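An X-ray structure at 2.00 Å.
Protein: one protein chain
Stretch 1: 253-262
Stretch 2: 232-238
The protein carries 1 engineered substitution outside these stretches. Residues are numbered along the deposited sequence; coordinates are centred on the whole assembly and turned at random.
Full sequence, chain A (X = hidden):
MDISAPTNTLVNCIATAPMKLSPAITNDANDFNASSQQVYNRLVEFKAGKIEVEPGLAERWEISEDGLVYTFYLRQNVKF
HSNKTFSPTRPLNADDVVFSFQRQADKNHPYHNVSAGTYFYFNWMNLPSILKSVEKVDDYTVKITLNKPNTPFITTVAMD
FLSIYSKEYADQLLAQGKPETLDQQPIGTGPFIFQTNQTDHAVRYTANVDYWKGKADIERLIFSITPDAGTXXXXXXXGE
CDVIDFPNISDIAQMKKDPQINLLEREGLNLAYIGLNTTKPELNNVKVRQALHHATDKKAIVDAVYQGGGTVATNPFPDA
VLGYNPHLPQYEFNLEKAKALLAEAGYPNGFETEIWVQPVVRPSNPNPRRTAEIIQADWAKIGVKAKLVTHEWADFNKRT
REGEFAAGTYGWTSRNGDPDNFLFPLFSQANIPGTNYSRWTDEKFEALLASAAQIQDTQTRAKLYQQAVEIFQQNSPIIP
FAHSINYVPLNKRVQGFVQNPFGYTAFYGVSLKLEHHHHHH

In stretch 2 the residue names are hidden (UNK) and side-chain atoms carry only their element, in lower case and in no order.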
ATOM      1  N   ALA A 253     -19.793  -5.214  13.156  1.00 22.09           N
ATOM      2  CA  ALA A 253     -20.980  -4.535  13.670  1.00 26.77           C
ATOM      3  C   ALA A 253     -21.130  -4.679  15.190  1.00 28.36           C
ATOM      4  O   ALA A 253     -21.399  -3.708  15.889  1.00 31.42           O
ATOM      5  CB  ALA A 253     -22.230  -5.055  12.964  1.00 32.89           C
ATOM      6  N   GLN A 254     -20.948  -5.884  15.710  1.00 20.36           N
ATOM      7  CA  GLN A 254     -20.994  -6.059  17.156  1.00 22.37           C
ATOM      8  C   GLN A 254     -19.777  -5.473  17.894  1.00 23.73           C
ATOM      9  O   GLN A 254     -19.896  -5.053  19.050  1.00 22.17           O
ATOM     10  CB  GLN A 254     -21.180  -7.529  17.528  1.00 26.00           C
ATOM     11  CG  GLN A 254     -21.139  -7.775  19.042  1.00 27.99           C
ATOM     12  CD  GLN A 254     -22.228  -7.012  19.778  1.00 41.01           C
ATOM     13  OE1 GLN A 254     -23.346  -6.860  19.279  1.00 38.76           O
ATOM     14  NE2 GLN A 254     -21.904  -6.523  20.968  1.00 41.44           N
ATOM     15  N   MET A 255     -18.609  -5.469  17.243  1.00 21.00           N
ATOM     16  CA  MET A 255     -17.414  -4.857  17.840  1.00 24.90           C
ATOM     17  C   MET A 255     -17.667  -3.372  18.077  1.00 29.86           C
ATOM     18  O   MET A 255     -17.188  -2.804  19.048  1.00 31.20           O
ATOM     19  CB  MET A 255     -16.165  -5.016  16.960  1.00 18.35           C
ATOM     20  CG  MET A 255     -15.541  -6.387  16.910  1.00 18.37           C
ATOM     21  SD  MET A 255     -14.113  -6.440  15.780  1.00 24.12           S
ATOM     22  CE  MET A 255     -13.637  -8.166  15.940  1.00 23.53           C
ATOM     23  N   LYS A 256     -18.407  -2.744  17.169  1.00 27.87           N
ATOM     24  CA  LYS A 256     -18.754  -1.334  17.306  1.00 25.48           C
ATOM     25  C   LYS A 256     -19.634  -1.063  18.537  1.00 30.10           C
ATOM     26  O   LYS A 256     -19.780   0.080  18.959  1.00 28.28           O
ATOM     27  CB  LYS A 256     -19.441  -0.827  16.037  1.00 25.65           C
ATOM     28  CG  LYS A 256     -18.470  -0.492  14.880  1.00 22.77           C
ATOM     29  CD  LYS A 256     -19.217  -0.285  13.565  1.00 21.24           C
ATOM     30  CE  LYS A 256     -18.278   0.040  12.413  1.00 28.43           C
ATOM     31  NZ  LYS A 256     -19.044   0.202  11.135  1.00 29.07           N
ATOM     32  N   LYS A 257     -20.218  -2.115  19.102  1.00 26.24           N
ATOM     33  CA  LYS A 257     -21.083  -1.980  20.277  1.00 30.34           C
ATOM     34  C   LYS A 257     -20.409  -2.463  21.558  1.00 34.51           C
ATOM     35  O   LYS A 257     -20.938  -2.264  22.653  1.00 33.43           O
ATOM     36  CB  LYS A 257     -22.390  -2.750  20.076  1.00 33.45           C
ATOM     37  CG  LYS A 257     -23.234  -2.263  18.895  1.00 38.67           C
ATOM     38  CD  LYS A 257     -24.371  -3.229  18.613  1.00 43.77           C
ATOM     39  CE  LYS A 257     -25.252  -2.738  17.479  1.00 52.33           C
ATOM     40  NZ  LYS A 257     -26.242  -3.772  17.071  1.00 57.69           N
ATOM     41  N   ASP A 258     -19.255  -3.106  21.420  1.00 27.37           N
ATOM     42  CA  ASP A 258     -18.574  -3.703  22.565  1.00 31.41           C
ATOM     43  C   ASP A 258     -17.794  -2.682  23.374  1.00 30.52           C
ATOM     44  O   ASP A 258     -16.896  -2.040  22.839  1.00 36.35           O
ATOM     45  CB  ASP A 258     -17.622  -4.810  22.108  1.00 30.39           C
ATOM     46  CG  ASP A 258     -18.348  -6.042  21.615  1.00 37.72           C
ATOM     47  OD1 ASP A 258     -19.477  -6.297  22.083  1.00 43.42           O
ATOM     48  OD2 ASP A 258     -17.784  -6.763  20.769  1.00 33.90           O
ATOM     49  N   PRO A 259     -18.120  -2.546  24.673  1.00 30.78           N
ATOM     50  CA  PRO A 259     -17.440  -1.594  25.562  1.00 30.13           C
ATOM     51  C   PRO A 259     -15.951  -1.855  25.657  1.00 30.87           C
ATOM     52  O   PRO A 259     -15.181  -0.908  25.835  1.00 33.27           O
ATOM     53  CB  PRO A 259     -18.081  -1.859  26.931  1.00 36.25           C
ATOM     54  CG  PRO A 259     -19.414  -2.447  26.620  1.00 41.18           C
ATOM     55  CD  PRO A 259     -19.210  -3.260  25.362  1.00 36.33           C
ATOM     56  N   GLN A 260     -15.554  -3.118  25.555  1.00 29.76           N
ATOM     57  CA  GLN A 260     -14.146  -3.491  25.734  1.00 30.82           C
ATOM     58  C   GLN A 260     -13.284  -3.144  24.524  1.00 25.97           C
ATOM     59  O   GLN A 260     -12.065  -3.226  24.586  1.00 26.38           O
ATOM     60  CB  GLN A 260     -14.007  -4.987  26.013  1.00 30.88           C
ATOM     61  CG  GLN A 260     -14.929  -5.519  27.097  1.00 31.26           C
ATOM     62  CD  GLN A 260     -16.109  -6.285  26.537  1.00 43.81           C
ATOM     63  OE1 GLN A 260     -16.764  -5.850  25.587  1.00 35.78           O
ATOM     64  NE2 GLN A 260     -16.386  -7.441  27.126  1.00 48.58           N
ATOM     65  N   ILE A 261     -13.931  -2.761  23.432  1.00 24.89           N
ATOM     66  CA  ILE A 261     -13.246  -2.575  22.154  1.00 16.53           C
ATOM     67  C   ILE A 261     -13.308  -1.145  21.650  1.00 25.23           C
ATOM     68  O   ILE A 261     -14.353  -0.478  21.698  1.00 25.95           O
ATOM     69  CB  ILE A 261     -13.801  -3.542  21.073  1.00 21.29           C
ATOM     70  CG1 ILE A 261     -13.496  -4.996  21.465  1.00 21.04           C
ATOM     71  CG2 ILE A 261     -13.217  -3.209  19.692  1.00 22.11           C
ATOM     72  CD1 ILE A 261     -14.298  -6.021  20.687  1.00 18.64           C
ATOM     73  N   ASN A 262     -12.151  -0.684  21.185  1.00 26.73           N
ATOM     74  CA  ASN A 262     -11.998   0.583  20.505  1.00 25.16           C
ATOM     75  C   ASN A 262     -11.690   0.240  19.045  1.00 26.65           C
ATOM     76  O   ASN A 262     -10.539  -0.046  18.697  1.00 19.35           O
ATOM     77  CB  ASN A 262     -10.843   1.355  21.143  1.00 21.89           C
ATOM     78  CG  ASN A 262     -10.478   2.619  20.385  1.00 30.63           C
ATOM     79  OD1 ASN A 262     -11.284   3.180  19.641  1.00 32.49           O
ATOM     80  ND2 ASN A 262      -9.249   3.074  20.575  1.00 26.84           N
ATOM     81  N   UNK A 232      -9.623 -14.671  18.036  1.00 27.05           N
ATOM     82  CA  UNK A 232      -9.016 -13.352  18.198  1.00 24.20           C
ATOM     83  C   UNK A 232     -10.039 -12.365  18.774  1.00 18.62           C
ATOM     84  O   UNK A 232      -9.759 -11.679  19.748  1.00 20.59           O
ATOM     85  c   UNK A 232      -6.399 -12.838  15.269  1.00 16.30           C
ATOM     86  c   UNK A 232      -8.430 -12.832  16.872  1.00 19.70           C
ATOM     87  c   UNK A 232      -7.356 -13.675  13.144  1.00 20.38           C
ATOM     88  c   UNK A 232      -7.207 -13.615  16.348  1.00 17.89           C
ATOM     89  n   UNK A 232      -8.009 -13.430  12.020  1.00 15.30           N
ATOM     90  n   UNK A 232      -7.114 -12.686  13.999  1.00 21.55           N
ATOM     91  n   UNK A 232      -6.951 -14.916  13.412  1.00 17.82           N
ATOM     92  N   UNK A 233     -11.224 -12.297  18.175  1.00 14.93           N
ATOM     93  CA  UNK A 233     -12.283 -11.424  18.692  1.00 15.73           C
ATOM     94  C   UNK A 233     -12.580 -11.726  20.170  1.00 24.52           C
ATOM     95  O   UNK A 233     -12.507 -10.837  21.021  1.00 25.40           O
ATOM     96  c   UNK A 233     -17.042  -9.381  19.110  1.00 28.88           C
ATOM     97  c   UNK A 233     -14.771 -10.803  18.318  1.00 23.14           C
ATOM     98  c   UNK A 233     -16.048 -11.237  17.986  1.00 24.91           C
ATOM     99  c   UNK A 233     -15.780  -8.912  19.460  1.00 20.25           C
ATOM    100  c   UNK A 233     -17.172 -10.537  18.377  1.00 31.37           C
ATOM    101  c   UNK A 233     -13.554 -11.594  17.860  1.00 21.11           C
ATOM    102  c   UNK A 233     -14.650  -9.625  19.059  1.00 20.33           C
ATOM    103  o   UNK A 233     -18.196  -8.726  19.482  1.00 28.46           O
ATOM    104  N   UNK A 234     -12.895 -12.986  20.463  1.00 24.38           N
ATOM    105  CA  UNK A 234     -13.245 -13.407  21.828  1.00 25.42           C
ATOM    106  C   UNK A 234     -12.174 -12.974  22.824  1.00 27.84           C
ATOM    107  O   UNK A 234     -12.484 -12.433  23.880  1.00 25.32           O
ATOM    108  c   UNK A 234     -13.419 -14.919  21.887  1.00 27.18           C
ATOM    109  N   UNK A 235     -10.912 -13.198  22.467  1.00 24.69           N
ATOM    110  CA  UNK A 235      -9.817 -12.898  23.387  1.00 27.85           C
ATOM    111  C   UNK A 235      -9.635 -11.407  23.580  1.00 21.06           C
ATOM    112  O   UNK A 235      -9.192 -10.960  24.635  1.00 20.24           O
ATOM    113  c   UNK A 235      -8.441 -15.036  23.259  1.00 31.55           C
ATOM    114  n   UNK A 235      -6.531 -16.662  24.926  1.00 30.76           N
ATOM    115  c   UNK A 235      -6.118 -15.737  23.840  1.00 31.60           C
ATOM    116  c   UNK A 235      -8.504 -13.551  22.936  1.00 25.52           C
ATOM    117  c   UNK A 235      -7.169 -15.688  22.754  1.00 32.03           C
ATOM    118  N   UNK A 236      -9.972 -10.641  22.547  1.00 26.97           N
ATOM    119  CA  UNK A 236      -9.850  -9.185  22.595  1.00 25.22           C
ATOM    120  C   UNK A 236     -10.835  -8.641  23.628  1.00 24.69           C
ATOM    121  O   UNK A 236     -10.465  -7.860  24.498  1.00 29.55           O
ATOM    122  c   UNK A 236      -9.938  -7.071  21.026  1.00 19.55           C
ATOM    123  c   UNK A 236      -8.468  -6.701  21.095  1.00 20.37           C
ATOM    124  c   UNK A 236     -10.527  -6.645  19.692  1.00 20.73           C
ATOM    125  c   UNK A 236     -10.121  -8.577  21.212  1.00 21.59           C
ATOM    126  N   UNK A 237     -12.091  -9.068  23.531  1.00 25.09           N
ATOM    127  CA  UNK A 237     -13.089  -8.739  24.555  1.00 30.26           C
ATOM    128  C   UNK A 237     -12.585  -9.128  25.937  1.00 33.40           C
ATOM    129  O   UNK A 237     -12.662  -8.347  26.882  1.00 30.83           O
ATOM    130  c   UNK A 237     -16.701 -10.723  22.475  1.00 49.15           C
ATOM    131  n   UNK A 237     -18.114 -11.172  22.304  1.00 49.53           N
ATOM    132  c   UNK A 237     -15.178  -8.837  23.111  1.00 34.36           C
ATOM    133  c   UNK A 237     -16.617  -9.319  23.048  1.00 44.19           C
ATOM    134  c   UNK A 237     -14.426  -9.435  24.274  1.00 27.08           C
ATOM    135  N   UNK A 238     -12.043 -10.335  26.036  1.00 31.56           N
ATOM    136  CA  UNK A 238     -11.514 -10.852  27.291  1.00 31.99           C
ATOM    137  C   UNK A 238     -10.243 -10.143  27.793  1.00 36.44           C
ATOM    138  O   UNK A 238      -9.770 -10.414  28.898  1.00 35.87           O
ATOM    139  c   UNK A 238     -11.259 -12.350  27.154  1.00 29.64           C
TER
HETATM  140  O   HOH W   1     -20.135  -9.244  22.050  1.00 31.33           O
HETATM  141  O   HOH W   2     -14.250  -8.817  29.179  1.00 50.28           O

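Position 232 carries seven side-chain atoms: three carbons in a row, a nitrogen, then a carbon bearing two more nitrogens. That guanidinium makes it arginine. R232 reaches nothing on stretch 1; its nitrogens are hydrogen-bonded elsewhere in the structure.

At position 233 one carbon leads to a ring of six carbons bearing a single oxygen. The oxygen lies 2.4 Å from OD2 of D258, and ring carbons lie near the side chains of M255 and I261. A six-carbon ring with one hydroxyl is tyrosine. Y233 OH donates to D258 OD2 in a very short hydrogen bond. I261 CD1 meets the ring edge, 3.5 Å from Y233 CE1, while M255 CE approaches obliquely, 3.6 Å from Y233 CD1.

Position 234 has a single side-chain carbon and is alanine; it lies out of reach of stretch 1. Position 235 shows four carbons in a row ending in nitrogen, a lysine, also out of reach.

Position 236 has four carbons, forked at the second, with no heteroatom: the branch belongs to leucine. L236 is buried, and its CD2 packs 3.8 Å from I261 CG1, extending the apolar patch begun by the ring.

Position 237 again has four carbons in a row ending in nitrogen, and one of them lies 3.6 Å from OD2 of D258. This is lysine. K237 CG rests 3.8 Å from I261 CD1, and K237 NZ donates to a water, 2.8 Å away, that in turn donates to D258 OD1 at 3.0 Å. The ammonium thus reaches the carboxylate through water.

Position 238 has one side-chain carbon, pointing away from stretch 1, and is alanine.

The contact works by giving one buried acid several well-placed partners. D258 takes the tyrosine hydroxyl on OD2, while OD1 accepts both Q254 NE2, at 2.7 Å from within its own stretch, and the water held by K237. I261 touches Y233, L236 and K237, residues spaced so that one side chain can meet all three. The type I turn from D258 to I261, closed by I261 N to D258 O at 3.1 Å, brings the acid and the isoleucine to the same helix. Q260 lies between them in sequence: its CG sits 3.6 Å from K237 O, and a second water links K237 O (2.8 Å) to Q260 NE2 (3.3 Å). The rule is a short turn presenting polar and apolar groups together.

Stretch 2 232-238: RYAKLKA
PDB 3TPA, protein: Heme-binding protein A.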